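Local coordinates for spherulin-4 (Aspergillus clavatus, PDB 5C5G), which probably hydrolyses glycosidic bonds as a fungal glycoside hydrolase of (beta/alpha)-barrel fold, with a role in making the exopolysaccharide galactosaminogalactan, at residues Val16-Pro20 with Gly21-Pro25; Tyr96-Trp99 with Pro100-Ser104; Leu127-Leu130 with Arg131-Asp135. All coordinates share one frame; numbering follows the deposited sequence.

Contact 1: Val16-Pro20 with Gly21-Pro25; sequences VYPAP and GAWDP
The carbonyl oxygen of A19 is gripped twice: A22 N gives it a fairly straight hydrogen bond (A22 N to A19 O 2.9 Å), and a water donates to it as well. That water in turn accepts from W23 N, so it bridges A19 O, in the first turn, to W23 N, just beyond it. The first bond closes a type II beta turn from A19 to A22, with P20 and G21 at its corners. G21 has phi 86°, a backbone angle at which a side chain would be jammed against P20 O. A type I turn from G21 to D24 follows directly, with D24 N bonded to G21 O, and leads into the helix.

The indole of W23 folds back over the residues ahead of the turn. Its NE1 bonds to V16 O at 2.9 Å, with the oxygen almost in the ring plane, though the donor itself stands 47° out of the carbonyl plane of V16. With chi1 at -72°, CG of W23 stands beside its own backbone N, and the ring runs past V16, whose CG1 lies 3.8 Å from W23 CD1. Over one face comes P18, its CB 3.9 Å from the centroid of the six-membered ring of W23, a CH-pi contact. P18 centres an inverse gamma turn. Meanwhile A22 CB tucks in 3.2 Å from Y17 O.

All this makes the loop that carries the chain from barrel strand 9-13 to helix 24-32, just after the sugar-binding Y15; E61 and L65 of helix 56-66 pack against W23, and Y17 OH bonds to D55 and N57.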
loop_
_atom_site.group_PDB
_atom_site.type_symbol
_atom_site.label_atom_id
_atom_site.label_comp_id
_atom_site.label_asym_id
_atom_site.label_seq_id
_atom_site.Cartn_x
_atom_site.Cartn_y
_atom_site.Cartn_z
ATOM N N VAL A 16 4.176 -11.215 -2.755
ATOM C CA VAL A 16 5.108 -12.322 -2.709
ATOM C C VAL A 16 4.416 -13.471 -2.012
ATOM O O VAL A 16 3.895 -13.295 -0.928
ATOM C CB VAL A 16 6.317 -11.910 -1.831
ATOM C CG1 VAL A 16 7.325 -13.018 -1.726
ATOM C CG2 VAL A 16 6.978 -10.633 -2.366
ATOM N N TYR A 17 4.406 -14.651 -2.618
ATOM C CA TYR A 17 3.781 -15.780 -1.955
ATOM C C TYR A 17 4.593 -16.167 -0.700
ATOM O O TYR A 17 5.810 -16.285 -0.774
ATOM C CB TYR A 17 3.656 -16.975 -2.897
ATOM C CG TYR A 17 2.945 -18.111 -2.225
ATOM C CD1 TYR A 17 1.568 -18.102 -2.105
ATOM C CD2 TYR A 17 3.650 -19.163 -1.655
ATOM C CE1 TYR A 17 0.905 -19.105 -1.449
ATOM C CE2 TYR A 17 2.990 -20.185 -1.001
ATOM C CZ TYR A 17 1.616 -20.146 -0.905
ATOM O OH TYR A 17 0.944 -21.144 -0.250
ATOM N N PRO A 18 3.921 -16.357 0.452
ATOM C CA PRO A 18 4.623 -16.560 1.733
ATOM C C PRO A 18 5.171 -17.972 1.964
ATOM O O PRO A 18 4.937 -18.579 3.013
ATOM C CB PRO A 18 3.550 -16.206 2.769
ATOM C CG PRO A 18 2.270 -16.520 2.086
ATOM C CD PRO A 18 2.476 -16.153 0.656
ATOM N N ALA A 19 5.916 -18.477 0.994
ATOM C CA ALA A 19 6.694 -19.680 1.218
ATOM C C ALA A 19 7.655 -19.421 2.377
ATOM O O ALA A 19 7.998 -18.270 2.646
ATOM C CB ALA A 19 7.463 -20.034 -0.022
ATOM N N PRO A 20 8.071 -20.476 3.085
ATOM C CA PRO A 20 9.037 -20.254 4.165
ATOM C C PRO A 20 10.230 -19.421 3.695
ATOM O O PRO A 20 10.827 -19.717 2.659
ATOM C CB PRO A 20 9.443 -21.680 4.560
ATOM C CG PRO A 20 8.215 -22.477 4.257
ATOM C CD PRO A 20 7.658 -21.887 3.001
ATOM N N GLY A 21 10.537 -18.364 4.442
ATOM C CA GLY A 21 11.650 -17.489 4.127
ATOM C C GLY A 21 11.351 -16.375 3.138
ATOM O O GLY A 21 12.117 -15.410 3.055
ATOM N N ALA A 22 10.231 -16.455 2.416
ATOM C CA ALA A 22 9.986 -15.526 1.320
ATOM C C ALA A 22 9.828 -14.083 1.780
ATOM O O ALA A 22 10.162 -13.155 1.043
ATOM C CB ALA A 22 8.770 -15.948 0.509
ATOM N N TRP A 23 9.265 -13.882 2.969
ATOM C CA TRP A 23 9.042 -12.545 3.490
ATOM C C TRP A 23 10.200 -12.044 4.357
ATOM O O TRP A 23 10.129 -10.928 4.880
ATOM C CB TRP A 23 7.716 -12.500 4.251
ATOM C CG TRP A 23 6.510 -12.577 3.368
ATOM C CD1 TRP A 23 6.483 -12.681 2.013
ATOM C CD2 TRP A 23 5.148 -12.539 3.795
ATOM N NE1 TRP A 23 5.178 -12.703 1.563
ATOM C CE2 TRP A 23 4.341 -12.620 2.640
ATOM C CE3 TRP A 23 4.530 -12.442 5.045
ATOM C CZ2 TRP A 23 2.949 -12.604 2.698
ATOM C CZ3 TRP A 23 3.144 -12.423 5.101
ATOM C CH2 TRP A 23 2.373 -12.509 3.935
ATOM N N ASP A 24 11.268 -12.832 4.463
ATOM C CA ASP A 24 12.394 -12.463 5.305
ATOM C C ASP A 24 12.983 -11.096 4.965
ATOM O O ASP A 24 13.326 -10.352 5.870
ATOM C CB ASP A 24 13.505 -13.516 5.239
ATOM C CG ASP A 24 13.203 -14.772 6.063
ATOM O OD1 ASP A 24 12.091 -14.915 6.609
ATOM O OD2 ASP A 24 14.102 -15.629 6.162
ATOM N N PRO A 25 13.101 -10.746 3.673
ATOM C CA PRO A 25 13.708 -9.433 3.406
ATOM C C PRO A 25 12.870 -8.275 3.930
ATOM O O PRO A 25 13.419 -7.211 4.228
ATOM C CB PRO A 25 13.792 -9.391 1.878
ATOM C CG PRO A 25 13.866 -10.818 1.466
ATOM C CD PRO A 25 12.946 -11.527 2.440
HETATM O O HOH W 1 7.575 -15.906 4.184
#

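Contact 2: Tyr96-Trp99 with Pro100-Ser104; sequences YAAW and PTQSS
Two rings on the incoming turn, those of Y96 and W99, lie against each other: Y96 CD1 stands 3.4 Å above the plane of the W99 indole, toward its rim, while W99 CZ3 lies at the edge of the Y96 ring, in its plane. The same W99 begins the contact with the next turn, its CB touching P100 CD at 3.3 Å. P100 has no N-H to give, and its CD lies 3.4 Å from A97 O; the helix kinks where the N atoms of P100 and T101 make no bond to the turn before.

Side-chain hydroxyls supply extra bonds just beyond the kink. A98 O receives Q102 N, nearly along the C=O axis at 2.8 Å, and also T101 OG1 at 2.9 Å. The T101 hydroxyl is held between its backbone N and carbonyl carbon (chi1 52°), which turns it back toward that oxygen; a water donates to both T101 OG1 and A97 O, linking the threonine to the carbonyl that its backbone N does not reach. W99 O is likewise held twice, by S103 N at 3.0 Å and S103 OG at 2.8 Å, which arrive from opposite faces of its plane. Alongside, Q102 CG lies 3.9 Å from A98 CB. S104, with positive phi, then ends the helix in a Schellman motif, N105 N reaching P100 O.

Helix 86-103 connects strands 71-78 and 112-116 in a beta-alpha-beta unit. Y96 and W99 both pack on I42 of strand 38-42, and Y96 OH bonds to the carbonyl oxygen of the sugar-binding Y76.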
loop_
_atom_site.group_PDB
_atom_site.type_symbol
_atom_site.label_atom_id
_atom_site.label_comp_id
_atom_site.label_asym_id
_atom_site.label_seq_id
_atom_site.Cartn_x
_atom_site.Cartn_y
_atom_site.Cartn_z
ATOM N N TYR A 96 -11.722 -10.614 5.492
ATOM C CA TYR A 96 -10.521 -10.185 6.214
ATOM C C TYR A 96 -10.843 -9.839 7.661
ATOM O O TYR A 96 -10.093 -10.199 8.582
ATOM C CB TYR A 96 -9.900 -8.953 5.570
ATOM C CG TYR A 96 -9.144 -9.156 4.272
ATOM C CD1 TYR A 96 -7.976 -9.904 4.208
ATOM C CD2 TYR A 96 -9.604 -8.571 3.102
ATOM C CE1 TYR A 96 -7.287 -10.058 3.029
ATOM C CE2 TYR A 96 -8.934 -8.714 1.920
ATOM C CZ TYR A 96 -7.760 -9.458 1.879
ATOM O OH TYR A 96 -7.048 -9.639 0.724
ATOM N N ALA A 97 -11.931 -9.112 7.878
ATOM C CA ALA A 97 -12.253 -8.668 9.219
ATOM C C ALA A 97 -12.476 -9.831 10.174
ATOM O O ALA A 97 -12.176 -9.720 11.352
ATOM C CB ALA A 97 -13.481 -7.793 9.200
ATOM N N ALA A 98 -13.025 -10.933 9.658
ATOM C CA ALA A 98 -13.348 -12.082 10.490
ATOM C C ALA A 98 -12.163 -12.995 10.707
ATOM O O ALA A 98 -12.266 -13.927 11.496
ATOM C CB ALA A 98 -14.518 -12.861 9.903
ATOM N N TRP A 99 -11.038 -12.744 10.041
ATOM C CA TRP A 99 -9.863 -13.595 10.200
ATOM C C TRP A 99 -9.481 -13.921 11.659
ATOM O O TRP A 99 -9.254 -15.083 11.976
ATOM C CB TRP A 99 -8.659 -12.999 9.463
ATOM C CG TRP A 99 -8.577 -13.318 7.999
ATOM C CD1 TRP A 99 -9.445 -14.051 7.256
ATOM C CD2 TRP A 99 -7.525 -12.923 7.113
ATOM N NE1 TRP A 99 -8.999 -14.149 5.952
ATOM C CE2 TRP A 99 -7.817 -13.461 5.845
ATOM C CE3 TRP A 99 -6.356 -12.169 7.275
ATOM C CZ2 TRP A 99 -6.972 -13.282 4.742
ATOM C CZ3 TRP A 99 -5.523 -11.992 6.187
ATOM C CH2 TRP A 99 -5.835 -12.553 4.939
ATOM N N PRO A 100 -9.380 -12.915 12.544
ATOM C CA PRO A 100 -8.905 -13.241 13.897
ATOM C C PRO A 100 -9.906 -14.079 14.675
ATOM O O PRO A 100 -9.493 -14.939 15.458
ATOM C CB PRO A 100 -8.698 -11.867 14.548
ATOM C CG PRO A 100 -9.439 -10.913 13.688
ATOM C CD PRO A 100 -9.410 -11.466 12.306
ATOM N N THR A 101 -11.199 -13.883 14.439
ATOM C CA THR A 101 -12.202 -14.679 15.141
ATOM C C THR A 101 -12.335 -16.070 14.515
ATOM O O THR A 101 -12.455 -17.063 15.222
ATOM C CB THR A 101 -13.560 -13.974 15.191
ATOM O OG1 THR A 101 -13.957 -13.580 13.881
ATOM C CG2 THR A 101 -13.475 -12.750 16.056
ATOM N N GLN A 102 -12.271 -16.155 13.192
ATOM C CA GLN A 102 -12.370 -17.442 12.505
ATOM C C GLN A 102 -11.196 -18.350 12.847
ATOM O O GLN A 102 -11.345 -19.566 12.875
ATOM C CB GLN A 102 -12.440 -17.235 10.990
ATOM C CG GLN A 102 -13.757 -16.648 10.536
ATOM C CD GLN A 102 -14.836 -17.691 10.347
ATOM O OE1 GLN A 102 -14.596 -18.890 10.489
ATOM N NE2 GLN A 102 -16.032 -17.238 10.028
ATOM N N SER A 103 -10.032 -17.757 13.087
ATOM C CA SER A 103 -8.822 -18.518 13.381
ATOM C C SER A 103 -8.543 -18.675 14.872
ATOM O O SER A 103 -7.691 -19.467 15.252
ATOM C CB SER A 103 -7.614 -17.824 12.758
ATOM O OG SER A 103 -7.384 -16.560 13.362
ATOM N N SER A 104 -9.247 -17.912 15.703
ATOM C CA SER A 104 -8.915 -17.792 17.131
ATOM C C SER A 104 -7.459 -17.361 17.324
ATOM O O SER A 104 -6.793 -17.775 18.265
ATOM C CB SER A 104 -9.191 -19.096 17.904
ATOM O OG SER A 104 -10.579 -19.395 17.962
HETATM O O HOH W 2 -13.064 -10.608 13.806
#

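Contact 3: Leu127-Leu130 with Arg131-Asp135; sequences LAYL and RELTD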
loop_
_atom_site.group_PDB
_atom_site.type_symbol
_atom_site.label_atom_id
_atom_site.label_comp_id
_atom_site.label_asym_id
_atom_site.label_seq_id
_atom_site.Cartn_x
_atom_site.Cartn_y
_atom_site.Cartn_z
ATOM N N LEU A 127 -18.684 8.349 -6.014
ATOM C CA LEU A 127 -18.344 8.911 -4.716
ATOM C C LEU A 127 -19.159 8.231 -3.610
ATOM O O LEU A 127 -18.624 7.873 -2.575
ATOM C CB LEU A 127 -18.565 10.423 -4.701
ATOM C CG LEU A 127 -18.247 11.097 -3.366
ATOM C CD1 LEU A 127 -16.775 10.982 -2.995
ATOM C CD2 LEU A 127 -18.677 12.555 -3.381
ATOM N N ALA A 128 -20.456 8.032 -3.835
ATOM C CA ALA A 128 -21.306 7.377 -2.847
ATOM C C ALA A 128 -20.861 5.939 -2.567
ATOM O O ALA A 128 -20.867 5.474 -1.421
ATOM C CB ALA A 128 -22.772 7.407 -3.307
ATOM N N TYR A 129 -20.450 5.241 -3.616
ATOM C CA TYR A 129 -19.948 3.876 -3.507
ATOM C C TYR A 129 -18.689 3.855 -2.669
ATOM O O TYR A 129 -18.574 3.045 -1.741
ATOM C CB TYR A 129 -19.686 3.356 -4.917
ATOM C CG TYR A 129 -19.043 1.996 -5.153
ATOM C CD1 TYR A 129 -17.669 1.829 -5.091
ATOM C CD2 TYR A 129 -19.804 0.919 -5.580
ATOM C CE1 TYR A 129 -17.084 0.613 -5.383
ATOM C CE2 TYR A 129 -19.224 -0.301 -5.880
ATOM C CZ TYR A 129 -17.866 -0.441 -5.781
ATOM O OH TYR A 129 -17.275 -1.632 -6.107
ATOM N N LEU A 130 -17.741 4.736 -2.959
ATOM C CA LEU A 130 -16.498 4.764 -2.199
ATOM C C LEU A 130 -16.738 5.166 -0.756
ATOM O O LEU A 130 -16.117 4.614 0.160
ATOM C CB LEU A 130 -15.479 5.695 -2.843
ATOM C CG LEU A 130 -14.980 5.248 -4.226
ATOM C CD1 LEU A 130 -14.083 6.303 -4.837
ATOM C CD2 LEU A 130 -14.235 3.916 -4.140
ATOM N N ARG A 131 -17.644 6.109 -0.522
ATOM C CA ARG A 131 -17.946 6.514 0.849
ATOM C C ARG A 131 -18.582 5.375 1.637
ATOM O O ARG A 131 -18.284 5.176 2.825
ATOM C CB ARG A 131 -18.854 7.746 0.859
ATOM C CG ARG A 131 -18.115 9.051 0.542
ATOM C CD ARG A 131 -19.076 10.219 0.224
ATOM N NE ARG A 131 -19.979 10.631 1.314
ATOM C CZ ARG A 131 -19.634 11.426 2.323
ATOM N NH1 ARG A 131 -18.385 11.857 2.433
ATOM N NH2 ARG A 131 -20.535 11.780 3.238
ATOM N N GLU A 132 -19.461 4.621 0.984
ATOM C CA GLU A 132 -20.054 3.461 1.628
ATOM C C GLU A 132 -18.979 2.447 2.007
ATOM O O GLU A 132 -19.000 1.885 3.100
ATOM C CB GLU A 132 -21.113 2.799 0.737
ATOM C CG GLU A 132 -21.739 1.582 1.400
ATOM C CD GLU A 132 -22.997 1.079 0.735
ATOM O OE1 GLU A 132 -23.536 1.765 -0.156
ATOM O OE2 GLU A 132 -23.452 -0.017 1.128
ATOM N N LEU A 133 -18.036 2.203 1.115
ATOM C CA LEU A 133 -16.959 1.274 1.422
ATOM C C LEU A 133 -16.142 1.725 2.611
ATOM O O LEU A 133 -15.764 0.897 3.438
ATOM C CB LEU A 133 -16.058 1.046 0.216
ATOM C CG LEU A 133 -16.713 0.283 -0.934
ATOM C CD1 LEU A 133 -15.686 0.087 -2.043
ATOM C CD2 LEU A 133 -17.314 -1.063 -0.504
ATOM N N THR A 134 -15.851 3.011 2.703
ATOM C CA THR A 134 -15.144 3.520 3.864
ATOM C C THR A 134 -15.962 3.311 5.133
ATOM O O THR A 134 -15.414 2.912 6.169
ATOM C CB THR A 134 -14.726 4.979 3.648
ATOM O OG1 THR A 134 -13.667 4.958 2.695
ATOM C CG2 THR A 134 -14.220 5.621 4.928
ATOM N N ASP A 135 -17.264 3.571 5.074
ATOM C CA ASP A 135 -18.119 3.315 6.229
ATOM C C ASP A 135 -18.069 1.853 6.657
ATOM O O ASP A 135 -18.040 1.540 7.841
ATOM C CB ASP A 135 -19.571 3.721 5.927
ATOM C CG ASP A 135 -19.785 5.226 5.939
ATOM O OD1 ASP A 135 -18.894 5.969 6.403
ATOM O OD2 ASP A 135 -20.870 5.656 5.498
HETATM O O HOH W 3 -13.456 3.616 0.288
#
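Apolar contacts between L127 and R131, and between Y129 and L133, join side chains one turn apart. The aliphatic part of R131 crosses L127 at a slant, R131 CD 3.8 Å from L127 CG, and R131 CB and CG pass close to L127 O. A bend at chi3 (63°) then turns the guanidinium end off the line of the preceding methylenes. In the other pair, L133 CD1 meets the ring of Y129 obliquely, 3.7 Å from Y129 CE1. CG of Y129 is anti to its backbone N (chi1 175°), and the ring reaches this methyl although the bond from CA to CB of Y129 points away from the next turn.

The backbone bonds are those of a regular alpha-helix, each N-H given to the carbonyl four residues back; R131 N to L127 O (2.9 Å) and T134 N to L130 O (3.0 Å) are two of them, and D135 N to R131 O carries the series on. They belong to helix 124-139, which links strands 112-116 and 148-152 as the crossover of a beta-alpha-beta unit in the TIM-type barrel. L130 packs on H151 of strand 148-152, whereas Y129 and L133 rest on V89 of helix 86-103.

Water adds a further polar link. One molecule donates to L130 O and to T134 OG1, 2.8 Å from each, so L130 O takes a second bond beside that from T134 N. T134 OG1 also bonds to the carbonyl oxygen of T164, and Y129 OH to that of R84, which ties this helix to the loops beside it.

In the fold
Along the chain the three contacts come in series, each on a different crossover of one closed barrel of eight parallel strands. Contact 1 shapes the loop from strand 9-13 into helix 24-32, contact 2 ends helix 86-103, and contact 3 lies within helix 124-139. Contacts 1 and 2 have centres 22 Å apart, contacts 2 and 3 23 Å, and none touches another; contacts 1 and 3, 34 Å apart between centres, lie on opposite sides of the chain's centre. Helices 86-103 and 124-139 serve consecutive units sharing strand 112-116. Contacts 2 and 3 thus lie in the helical layer outside strands carrying Y76 and D116, and contact 1 in the loop after Y15, all residues that bind N-acetyl-D-galactosamine.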